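Local coordinates for protein arabinosyltransferase C (Mycobacterium tuberculosis, PDB 3PTY) that polymerises arabinose into the arabinan of mycobacterial arabinogalactan, and is represented by its extracellular, lectin-like C-terminal carbohydrate-binding domain, at residues L33-L41 against V327-W335; L253-F264 against A272-G280. All blocks are in the same frame, centred on the assembly; numbering follows the deposited sequence.

Contact 1 (L33-L41 against V327-W335)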
loop_
_atom_site.group_PDB
_atom_site.type_symbol
_atom_site.label_atom_id
_atom_site.label_comp_id
_atom_site.label_asym_id
_atom_site.label_seq_id
_atom_site.Cartn_x
_atom_site.Cartn_y
_atom_site.Cartn_z
ATOM N N LEU A 33 -14.440 -0.690 -10.274
ATOM C CA LEU A 33 -13.844 0.639 -10.304
ATOM C C LEU A 33 -13.175 0.961 -11.648
ATOM O O LEU A 33 -12.924 2.123 -11.958
ATOM C CB LEU A 33 -12.831 0.758 -9.161
ATOM C CG LEU A 33 -12.252 2.130 -8.831
ATOM C CD1 LEU A 33 -13.366 3.125 -8.528
ATOM C CD2 LEU A 33 -11.304 1.996 -7.654
ATOM N N ALA A 34 -12.889 -0.062 -12.449
ATOM C CA ALA A 34 -12.198 0.148 -13.724
ATOM C C ALA A 34 -13.018 1.007 -14.691
ATOM O O ALA A 34 -12.479 1.590 -15.632
ATOM C CB ALA A 34 -11.839 -1.196 -14.376
ATOM N N GLU A 35 -14.325 1.071 -14.472
ATOM C CA GLU A 35 -15.186 1.877 -15.330
ATOM C C GLU A 35 -15.229 3.334 -14.865
ATOM O O GLU A 35 -15.662 4.211 -15.606
ATOM C CB GLU A 35 -16.604 1.292 -15.352
ATOM C CG GLU A 35 -16.672 -0.129 -15.901
ATOM C CD GLU A 35 -18.059 -0.752 -15.796
ATOM O OE1 GLU A 35 -18.166 -1.983 -15.991
ATOM O OE2 GLU A 35 -19.037 -0.020 -15.521
ATOM N N ASP A 36 -14.787 3.590 -13.638
ATOM C CA ASP A 36 -14.884 4.938 -13.062
ATOM C C ASP A 36 -13.555 5.690 -13.017
ATOM O O ASP A 36 -13.538 6.916 -12.910
ATOM C CB ASP A 36 -15.493 4.884 -11.661
ATOM C CG ASP A 36 -16.988 4.574 -11.688
ATOM O OD1 ASP A 36 -17.435 3.840 -12.592
ATOM O OD2 ASP A 36 -17.719 5.066 -10.806
ATOM N N VAL A 37 -12.442 4.964 -13.071
ATOM C CA VAL A 37 -11.134 5.615 -13.166
ATOM C C VAL A 37 -10.902 6.008 -14.620
ATOM O O VAL A 37 -10.975 5.167 -15.515
ATOM C CB VAL A 37 -9.987 4.699 -12.660
ATOM C CG1 VAL A 37 -8.621 5.357 -12.879
ATOM C CG2 VAL A 37 -10.175 4.377 -11.182
ATOM N N LEU A 38 -10.653 7.292 -14.857
ATOM C CA LEU A 38 -10.390 7.794 -16.199
ATOM C C LEU A 38 -8.896 8.050 -16.360
ATOM O O LEU A 38 -8.297 8.764 -15.562
ATOM C CB LEU A 38 -11.185 9.081 -16.451
ATOM C CG LEU A 38 -12.707 8.940 -16.346
ATOM C CD1 LEU A 38 -13.419 10.223 -16.775
ATOM C CD2 LEU A 38 -13.170 7.772 -17.187
ATOM N N VAL A 39 -8.302 7.474 -17.398
ATOM C CA VAL A 39 -6.849 7.453 -17.527
ATOM C C VAL A 39 -6.400 8.349 -18.670
ATOM O O VAL A 39 -6.960 8.296 -19.764
ATOM C CB VAL A 39 -6.347 6.024 -17.792
ATOM C CG1 VAL A 39 -4.843 6.017 -18.048
ATOM C CG2 VAL A 39 -6.714 5.111 -16.619
ATOM N N GLU A 40 -5.382 9.161 -18.406
ATOM C CA GLU A 40 -4.849 10.093 -19.387
ATOM C C GLU A 40 -3.451 9.646 -19.793
ATOM O O GLU A 40 -2.461 10.074 -19.202
ATOM C CB GLU A 40 -4.801 11.506 -18.786
ATOM C CG GLU A 40 -4.180 12.542 -19.696
ATOM C CD GLU A 40 -4.009 13.902 -19.024
ATOM O OE1 GLU A 40 -3.911 13.964 -17.775
ATOM O OE2 GLU A 40 -3.962 14.906 -19.763
ATOM N N LEU A 41 -3.373 8.774 -20.794
ATOM C CA LEU A 41 -2.094 8.202 -21.213
ATOM C C LEU A 41 -1.182 9.211 -21.902
ATOM O O LEU A 41 0.042 9.087 -21.855
ATOM C CB LEU A 41 -2.317 7.025 -22.167
ATOM C CG LEU A 41 -2.779 5.707 -21.545
ATOM C CD1 LEU A 41 -2.864 4.636 -22.624
ATOM C CD2 LEU A 41 -1.816 5.289 -20.452
ATOM N N VAL A 327 0.734 6.781 -14.472
ATOM C CA VAL A 327 0.064 7.517 -15.532
ATOM C C VAL A 327 -1.002 8.411 -14.909
ATOM O O VAL A 327 -1.555 8.095 -13.851
ATOM C CB VAL A 327 -0.561 6.577 -16.577
ATOM C CG1 VAL A 327 0.520 5.698 -17.213
ATOM C CG2 VAL A 327 -1.626 5.714 -15.937
ATOM N N ALA A 328 -1.276 9.542 -15.542
ATOM C CA ALA A 328 -2.252 10.469 -14.985
ATOM C C ALA A 328 -3.629 9.814 -14.992
ATOM O O ALA A 328 -4.018 9.195 -15.976
ATOM C CB ALA A 328 -2.269 11.764 -15.790
ATOM N N SER A 329 -4.372 9.937 -13.899
ATOM C CA SER A 329 -5.725 9.396 -13.872
ATOM C C SER A 329 -6.621 10.194 -12.928
ATOM O O SER A 329 -6.128 10.898 -12.045
ATOM C CB SER A 329 -5.705 7.922 -13.451
ATOM O OG SER A 329 -5.376 7.808 -12.077
ATOM N N TYR A 330 -7.934 10.054 -13.108
ATOM C CA TYR A 330 -8.923 10.835 -12.368
ATOM C C TYR A 330 -10.133 9.962 -12.078
ATOM O O TYR A 330 -10.531 9.162 -12.915
ATOM C CB TYR A 330 -9.364 12.050 -13.201
ATOM C CG TYR A 330 -8.186 12.782 -13.803
ATOM C CD1 TYR A 330 -7.659 12.392 -15.021
ATOM C CD2 TYR A 330 -7.582 13.843 -13.136
ATOM C CE1 TYR A 330 -6.569 13.039 -15.572
ATOM C CE2 TYR A 330 -6.478 14.502 -13.685
ATOM C CZ TYR A 330 -5.984 14.092 -14.902
ATOM O OH TYR A 330 -4.894 14.721 -15.465
ATOM N N LEU A 331 -10.725 10.119 -10.900
ATOM C CA LEU A 331 -11.936 9.368 -10.562
ATOM C C LEU A 331 -13.176 10.141 -11.014
ATOM O O LEU A 331 -13.450 11.229 -10.512
ATOM C CB LEU A 331 -12.005 9.122 -9.054
ATOM C CG LEU A 331 -13.193 8.295 -8.562
ATOM C CD1 LEU A 331 -13.153 6.892 -9.171
ATOM C CD2 LEU A 331 -13.207 8.229 -7.035
ATOM N N LYS A 332 -13.926 9.574 -11.955
ATOM C CA LYS A 332 -15.135 10.216 -12.490
ATOM C C LYS A 332 -16.141 10.680 -11.416
ATOM O O LYS A 332 -16.777 11.738 -11.552
ATOM C CB LYS A 332 -15.825 9.259 -13.465
ATOM C CG LYS A 332 -17.114 9.779 -14.056
ATOM C CD LYS A 332 -17.661 8.824 -15.110
ATOM C CE LYS A 332 -17.995 7.471 -14.505
ATOM N NZ LYS A 332 -18.903 6.683 -15.388
ATOM N N ASP A 333 -16.277 9.891 -10.354
ATOM C CA ASP A 333 -17.217 10.177 -9.261
ATOM C C ASP A 333 -16.810 11.330 -8.341
ATOM O O ASP A 333 -17.651 11.889 -7.636
ATOM C CB ASP A 333 -17.429 8.926 -8.412
ATOM C CG ASP A 333 -17.822 7.725 -9.243
ATOM O OD1 ASP A 333 -16.916 6.961 -9.640
ATOM O OD2 ASP A 333 -19.031 7.565 -9.514
ATOM N N ASP A 334 -15.524 11.666 -8.329
ATOM C CA ASP A 334 -15.032 12.746 -7.486
ATOM C C ASP A 334 -13.697 13.205 -8.024
ATOM O O ASP A 334 -12.678 12.592 -7.734
ATOM C CB ASP A 334 -14.878 12.272 -6.030
ATOM C CG ASP A 334 -14.424 13.387 -5.089
ATOM O OD1 ASP A 334 -14.071 14.510 -5.562
ATOM O OD2 ASP A 334 -14.418 13.137 -3.863
ATOM N N TRP A 335 -13.702 14.293 -8.792
ATOM C CA TRP A 335 -12.516 14.727 -9.520
ATOM C C TRP A 335 -11.409 15.200 -8.599
ATOM O O TRP A 335 -10.282 15.413 -9.039
ATOM C CB TRP A 335 -12.858 15.858 -10.502
ATOM C CG TRP A 335 -13.933 15.529 -11.495
ATOM C CD1 TRP A 335 -15.192 16.065 -11.545
ATOM C CD2 TRP A 335 -13.847 14.609 -12.596
ATOM N NE1 TRP A 335 -15.892 15.530 -12.599
ATOM C CE2 TRP A 335 -15.090 14.635 -13.259
ATOM C CE3 TRP A 335 -12.844 13.768 -13.079
ATOM C CZ2 TRP A 335 -15.357 13.848 -14.381
ATOM C CZ3 TRP A 335 -13.109 12.990 -14.195
ATOM C CH2 TRP A 335 -14.356 13.037 -14.832
HETATM O O HOH W 1 0.014 9.747 -18.103
#

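Contact 2 (L253-F264 against A272-G280). With AFO (octyl alpha-D-arabinofuranoside), chain B.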
loop_
_atom_site.group_PDB
_atom_site.type_symbol
_atom_site.label_atom_id
_atom_site.label_comp_id
_atom_site.label_asym_id
_atom_site.label_seq_id
_atom_site.Cartn_x
_atom_site.Cartn_y
_atom_site.Cartn_z
ATOM N N LEU A 253 -10.135 3.173 -17.350
ATOM C CA LEU A 253 -9.068 2.230 -17.044
ATOM C C LEU A 253 -9.381 0.864 -17.665
ATOM O O LEU A 253 -8.484 0.172 -18.152
ATOM C CB LEU A 253 -8.889 2.118 -15.530
ATOM C CG LEU A 253 -7.746 1.257 -14.988
ATOM C CD1 LEU A 253 -7.265 1.782 -13.621
ATOM C CD2 LEU A 253 -8.163 -0.207 -14.897
ATOM N N GLN A 254 -10.656 0.484 -17.667
ATOM C CA GLN A 254 -11.052 -0.786 -18.281
ATOM C C GLN A 254 -10.676 -0.816 -19.759
ATOM O O GLN A 254 -10.192 -1.823 -20.273
ATOM C CB GLN A 254 -12.553 -1.032 -18.121
ATOM C CG GLN A 254 -13.008 -2.383 -18.677
ATOM C CD GLN A 254 -12.301 -3.537 -18.001
ATOM O OE1 GLN A 254 -12.015 -3.481 -16.809
ATOM N NE2 GLN A 254 -12.008 -4.589 -18.760
ATOM N N ASN A 255 -10.909 0.293 -20.448
ATOM C CA ASN A 255 -10.579 0.371 -21.867
ATOM C C ASN A 255 -9.075 0.415 -22.104
ATOM O O ASN A 255 -8.580 -0.114 -23.096
ATOM C CB ASN A 255 -11.251 1.588 -22.511
ATOM C CG ASN A 255 -10.922 1.723 -23.990
ATOM O OD1 ASN A 255 -9.830 2.160 -24.362
ATOM N ND2 ASN A 255 -11.871 1.355 -24.842
ATOM N N VAL A 256 -8.346 1.052 -21.189
ATOM C CA VAL A 256 -6.906 1.196 -21.341
ATOM C C VAL A 256 -6.160 -0.081 -20.966
ATOM O O VAL A 256 -5.289 -0.541 -21.702
ATOM C CB VAL A 256 -6.374 2.365 -20.476
ATOM C CG1 VAL A 256 -4.861 2.276 -20.336
ATOM C CG2 VAL A 256 -6.778 3.690 -21.093
ATOM N N VAL A 257 -6.505 -0.641 -19.813
ATOM C CA VAL A 257 -5.794 -1.795 -19.268
ATOM C C VAL A 257 -6.347 -3.111 -19.814
ATOM O O VAL A 257 -5.594 -4.035 -20.112
ATOM C CB VAL A 257 -5.849 -1.797 -17.720
ATOM C CG1 VAL A 257 -5.248 -3.074 -17.153
ATOM C CG2 VAL A 257 -5.110 -0.567 -17.167
ATOM N N GLY A 258 -7.666 -3.182 -19.946
ATOM C CA GLY A 258 -8.324 -4.369 -20.464
ATOM C C GLY A 258 -8.282 -5.534 -19.494
ATOM O O GLY A 258 -7.947 -5.370 -18.322
ATOM N N ALA A 259 -8.614 -6.719 -19.993
ATOM C CA ALA A 259 -8.708 -7.914 -19.160
ATOM C C ALA A 259 -7.589 -8.916 -19.436
ATOM O O ALA A 259 -7.554 -9.990 -18.835
ATOM C CB ALA A 259 -10.071 -8.579 -19.345
ATOM N N ALA A 260 -6.672 -8.557 -20.333
ATOM C CA ALA A 260 -5.593 -9.458 -20.737
ATOM C C ALA A 260 -4.206 -9.086 -20.192
ATOM O O ALA A 260 -3.452 -9.969 -19.793
ATOM C CB ALA A 260 -5.547 -9.578 -22.266
ATOM N N ASP A 261 -3.859 -7.796 -20.194
ATOM C CA ASP A 261 -2.570 -7.351 -19.657
ATOM C C ASP A 261 -2.489 -7.761 -18.186
ATOM O O ASP A 261 -3.421 -7.503 -17.433
ATOM C CB ASP A 261 -2.440 -5.822 -19.728
ATOM C CG ASP A 261 -2.276 -5.290 -21.151
ATOM O OD1 ASP A 261 -2.194 -6.095 -22.097
ATOM O OD2 ASP A 261 -2.240 -4.045 -21.309
ATOM N N PRO A 262 -1.378 -8.388 -17.766
ATOM C CA PRO A 262 -1.287 -8.765 -16.349
ATOM C C PRO A 262 -1.011 -7.534 -15.488
ATOM O O PRO A 262 -0.228 -6.675 -15.878
ATOM C CB PRO A 262 -0.095 -9.735 -16.310
ATOM C CG PRO A 262 0.147 -10.132 -17.760
ATOM C CD PRO A 262 -0.252 -8.922 -18.553
ATOM N N VAL A 263 -1.676 -7.448 -14.343
ATOM C CA VAL A 263 -1.574 -6.284 -13.470
ATOM C C VAL A 263 -1.051 -6.708 -12.102
ATOM O O VAL A 263 -1.607 -7.606 -11.481
ATOM C CB VAL A 263 -2.958 -5.628 -13.270
ATOM C CG1 VAL A 263 -2.842 -4.353 -12.424
ATOM C CG2 VAL A 263 -3.624 -5.327 -14.617
ATOM N N PHE A 264 0.029 -6.079 -11.648
ATOM C CA PHE A 264 0.487 -6.239 -10.279
ATOM C C PHE A 264 -0.492 -5.525 -9.361
ATOM O O PHE A 264 -0.632 -4.306 -9.445
ATOM C CB PHE A 264 1.842 -5.549 -10.096
ATOM C CG PHE A 264 2.998 -6.482 -9.948
ATOM C CD1 PHE A 264 4.016 -6.493 -10.887
ATOM C CD2 PHE A 264 3.087 -7.327 -8.859
ATOM C CE1 PHE A 264 5.094 -7.344 -10.752
ATOM C CE2 PHE A 264 4.161 -8.182 -8.716
ATOM C CZ PHE A 264 5.165 -8.192 -9.665
ATOM N N ALA A 272 -11.754 -4.592 -6.057
ATOM C CA ALA A 272 -12.428 -3.500 -6.750
ATOM C C ALA A 272 -12.199 -3.516 -8.261
ATOM O O ALA A 272 -12.825 -2.744 -8.991
ATOM C CB ALA A 272 -11.976 -2.159 -6.164
ATOM N N PHE A 273 -11.306 -4.389 -8.725
ATOM C CA PHE A 273 -10.957 -4.459 -10.146
ATOM C C PHE A 273 -11.139 -5.888 -10.648
ATOM O O PHE A 273 -10.173 -6.540 -11.044
ATOM C CB PHE A 273 -9.507 -4.003 -10.369
ATOM C CG PHE A 273 -9.285 -2.536 -10.098
ATOM C CD1 PHE A 273 -8.859 -2.104 -8.851
ATOM C CD2 PHE A 273 -9.520 -1.593 -11.085
ATOM C CE1 PHE A 273 -8.663 -0.746 -8.600
ATOM C CE2 PHE A 273 -9.334 -0.243 -10.841
ATOM C CZ PHE A 273 -8.899 0.180 -9.595
ATOM N N PRO A 274 -12.386 -6.376 -10.635
ATOM C CA PRO A 274 -12.674 -7.788 -10.905
ATOM C C PRO A 274 -12.310 -8.221 -12.325
ATOM O O PRO A 274 -12.081 -9.408 -12.539
ATOM C CB PRO A 274 -14.193 -7.869 -10.702
ATOM C CG PRO A 274 -14.667 -6.473 -11.009
ATOM C CD PRO A 274 -13.620 -5.623 -10.346
ATOM N N CYS A 275 -12.255 -7.289 -13.276
ATOM C CA CYS A 275 -11.988 -7.655 -14.670
ATOM C C CYS A 275 -10.505 -7.609 -15.036
ATOM O O CYS A 275 -10.125 -8.023 -16.129
ATOM C CB CYS A 275 -12.781 -6.771 -15.645
ATOM S SG CYS A 275 -14.597 -6.860 -15.491
ATOM N N GLN A 276 -9.667 -7.091 -14.142
ATOM C CA GLN A 276 -8.228 -7.050 -14.413
ATOM C C GLN A 276 -7.573 -8.385 -14.083
ATOM O O GLN A 276 -7.916 -9.018 -13.093
ATOM C CB GLN A 276 -7.541 -5.930 -13.628
ATOM C CG GLN A 276 -7.539 -4.606 -14.367
ATOM C CD GLN A 276 -8.939 -4.134 -14.666
ATOM O OE1 GLN A 276 -9.718 -3.870 -13.755
ATOM N NE2 GLN A 276 -9.273 -4.035 -15.947
ATOM N N ARG A 277 -6.618 -8.791 -14.911
ATOM C CA ARG A 277 -5.894 -10.044 -14.713
ATOM C C ARG A 277 -4.773 -9.856 -13.700
ATOM O O ARG A 277 -3.808 -9.139 -13.964
ATOM C CB ARG A 277 -5.312 -10.510 -16.052
ATOM C CG ARG A 277 -4.458 -11.782 -16.007
ATOM C CD ARG A 277 -3.857 -12.031 -17.402
ATOM N NE ARG A 277 -2.927 -13.157 -17.453
ATOM C CZ ARG A 277 -3.283 -14.408 -17.735
ATOM N NH1 ARG A 277 -4.559 -14.704 -17.965
ATOM N NH2 ARG A 277 -2.368 -15.368 -17.773
ATOM N N PRO A 278 -4.883 -10.510 -12.535
ATOM C CA PRO A 278 -3.862 -10.323 -11.501
ATOM C C PRO A 278 -2.592 -11.066 -11.870
ATOM O O PRO A 278 -2.652 -12.229 -12.260
ATOM C CB PRO A 278 -4.494 -10.959 -10.249
ATOM C CG PRO A 278 -5.936 -11.221 -10.609
ATOM C CD PRO A 278 -5.953 -11.417 -12.092
ATOM N N PHE A 279 -1.454 -10.396 -11.758
ATOM C CA PHE A 279 -0.183 -11.034 -12.036
ATOM C C PHE A 279 0.100 -12.057 -10.943
ATOM O O PHE A 279 -0.015 -11.748 -9.754
ATOM C CB PHE A 279 0.943 -10.001 -12.092
ATOM C CG PHE A 279 2.294 -10.606 -12.325
ATOM C CD1 PHE A 279 2.662 -11.045 -13.589
ATOM C CD2 PHE A 279 3.183 -10.773 -11.278
ATOM C CE1 PHE A 279 3.905 -11.621 -13.810
ATOM C CE2 PHE A 279 4.426 -11.348 -11.491
ATOM C CZ PHE A 279 4.785 -11.771 -12.763
ATOM N N GLY A 280 0.454 -13.271 -11.354
ATOM C CA GLY A 280 0.739 -14.361 -10.435
ATOM C C GLY A 280 1.325 -15.551 -11.186
ATOM O O GLY A 280 1.631 -15.444 -12.374
HETATM C C1 AFO B . -8.150 -11.862 -6.322
HETATM O O1 AFO B . -8.733 -12.958 -5.613
HETATM C C2 AFO B . -8.918 -10.612 -5.910
HETATM O O2 AFO B . -8.044 -9.521 -5.591
HETATM C C3 AFO B . -9.823 -10.273 -7.078
HETATM O O3 AFO B . -11.172 -10.324 -6.627
HETATM C C4 AFO B . -9.593 -11.379 -8.098
HETATM O O4 AFO B . -8.371 -12.032 -7.726
HETATM C C5 AFO B . -9.539 -10.870 -9.537
HETATM O O5 AFO B . -9.802 -11.957 -10.438
HETATM C "C1'" AFO B . -8.185 -14.228 -5.955
HETATM C "C2'" AFO B . -9.091 -15.292 -5.346
HETATM C "C3'" AFO B . -8.381 -16.632 -5.172
HETATM C "C4'" AFO B . -9.405 -17.698 -4.800
HETATM C "C5'" AFO B . -10.651 -17.077 -4.175
HETATM C "C6'" AFO B . -10.434 -16.639 -2.729
HETATM C "C7'" AFO B . -11.623 -15.825 -2.225
HETATM C "C8'" AFO B . -11.464 -15.466 -0.764
HETATM O O HOH W 2 -5.960 -7.085 -17.015
HETATM O O HOH W 3 -9.021 -10.949 -16.614
#

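Contact 1 (L33-L41 against V327-W335)
Tyr330 OH donates to Glu40 OE1 over 2.6 Å, the shortest sound polar bond between residues 33-41 and 327-335. The phenol reaches the syn side of the carboxylate, lying 28° out of its plane. Glu40 gets there as an extended chain with CG anti to the backbone N (chi1 176°) and slants across Tyr330, its CB lying in the ring plane at the edge. Its other oxygen, OE2, forms a salt bridge with Arg246, giving partners on both oxygens that should limit rotation of the carboxylate.

The backbones supply the framework. Strands 37-40 and 327-331 run antiparallel, their axes approaching to 4.5 Å. Leu38 and Tyr330 form a hydrogen-bonded pair, with Leu38 N giving to Tyr330 O at 2.7 Å and Tyr330 N returning to Leu38 O. Further bonds run from Lys332 N to Asp36 O and from Glu40 N to Ala328 O, and a water joins Glu40 O to Ala328 N.

On the face holding Glu40 and Tyr330, Leu38 CD1 abuts the edge of the Trp335 indole, 3.5 Å from CH2 and in the ring plane. The opposite face carries Val39 CG1 against Val327 CG2 at 3.9 Å, while the Leu33 and Leu331 side chains cross at about a right angle, touching through their CD1 methyls. Trp267 and Leu268 of the second subunit pack on this leucine pair. Past the strand, Leu331 to Asp334 make a type I turn that places Asp333 in the arabinoside pocket; Asp36, nearby, is salt-bridged to Lys29.

Chemically, then, the carboxylate of buried Glu40 receives a hydrogen bond from the Tyr330 phenol and has its charge countered by the Arg246 guanidinium, an environment that would probably favour its ionised form.

Contact 2 (L253-F264 against A272-G280)
Matching bends at chi2, 60° in Gln276 and 59° in Gln254, fold the two glutamine side chains so that their amides meet. Gln276 NE2 gives one N-H to Gln254 OE1 at 2.9 Å, almost straight and close to its own amide plane, although it stands above the plane of the accepting carbonyl. The second N-H goes to Gly258 O at 3.0 Å. With both amide protons of Gln276 engaged, the flip of this buried group is defined. The aliphatic part of Gln276 lies between apolar neighbours, CG resting 3.9 Å from Val257 CG1 and about as near Val263 CG2. Gly258 leaves helix 253-257 with positive phi, and its carbonyl takes the Gln276 bond together with one from a water that also binds Asp261 O and Arg277 N.

Farther along, the chains pair in parallel. Val263 N binds Arg277 O at 2.7 Å, nearly along the carbonyl axis, and Val263 O receives Phe279 N at 2.8 Å from well above its plane. Beyond this pair, Phe279 CD2 sits over one face of the Phe264 ring, 3.6 Å from CZ. The planes are inclined by 44°, neither a parallel stack nor a T-shape. Pro262 CB approaches the edge of the Phe279 ring.

Pro278 CG is in van der Waals contact, 3.8 Å, with C5 of an octyl arabinofuranoside that is hydrogen-bonded to Asn22 of the second subunit. Cys275, just before Gln276, is tied by a disulfide to Cys31.

Two adjacent parallel strands, 262-264 and the weakly bonded 277-278, with helix 267-270 on the connection between them, make this a beta-alpha-beta unit at one edge of the mixed sheet.

In the fold
From the N terminus, the chain passes helix 18-28 and enters contact 1 at residues 33-41, whose partner 327-335 comes only after 285 intervening residues. That long excursion contains the whole nine-stranded antiparallel sheet and, near its end, contact 2, a local closure spanning just seven residues. Contact 2 is therefore nested and the two do not cross. Both belong to the seven-stranded mixed sheet: contact 1 pairs strands 37-40 and 322-331, and contact 2 forms the far edge at 277-278. Backbone bonds Val37 O–Leu253 N and Leu33 N–Ala272 O join them directly, and both pack against the second subunit.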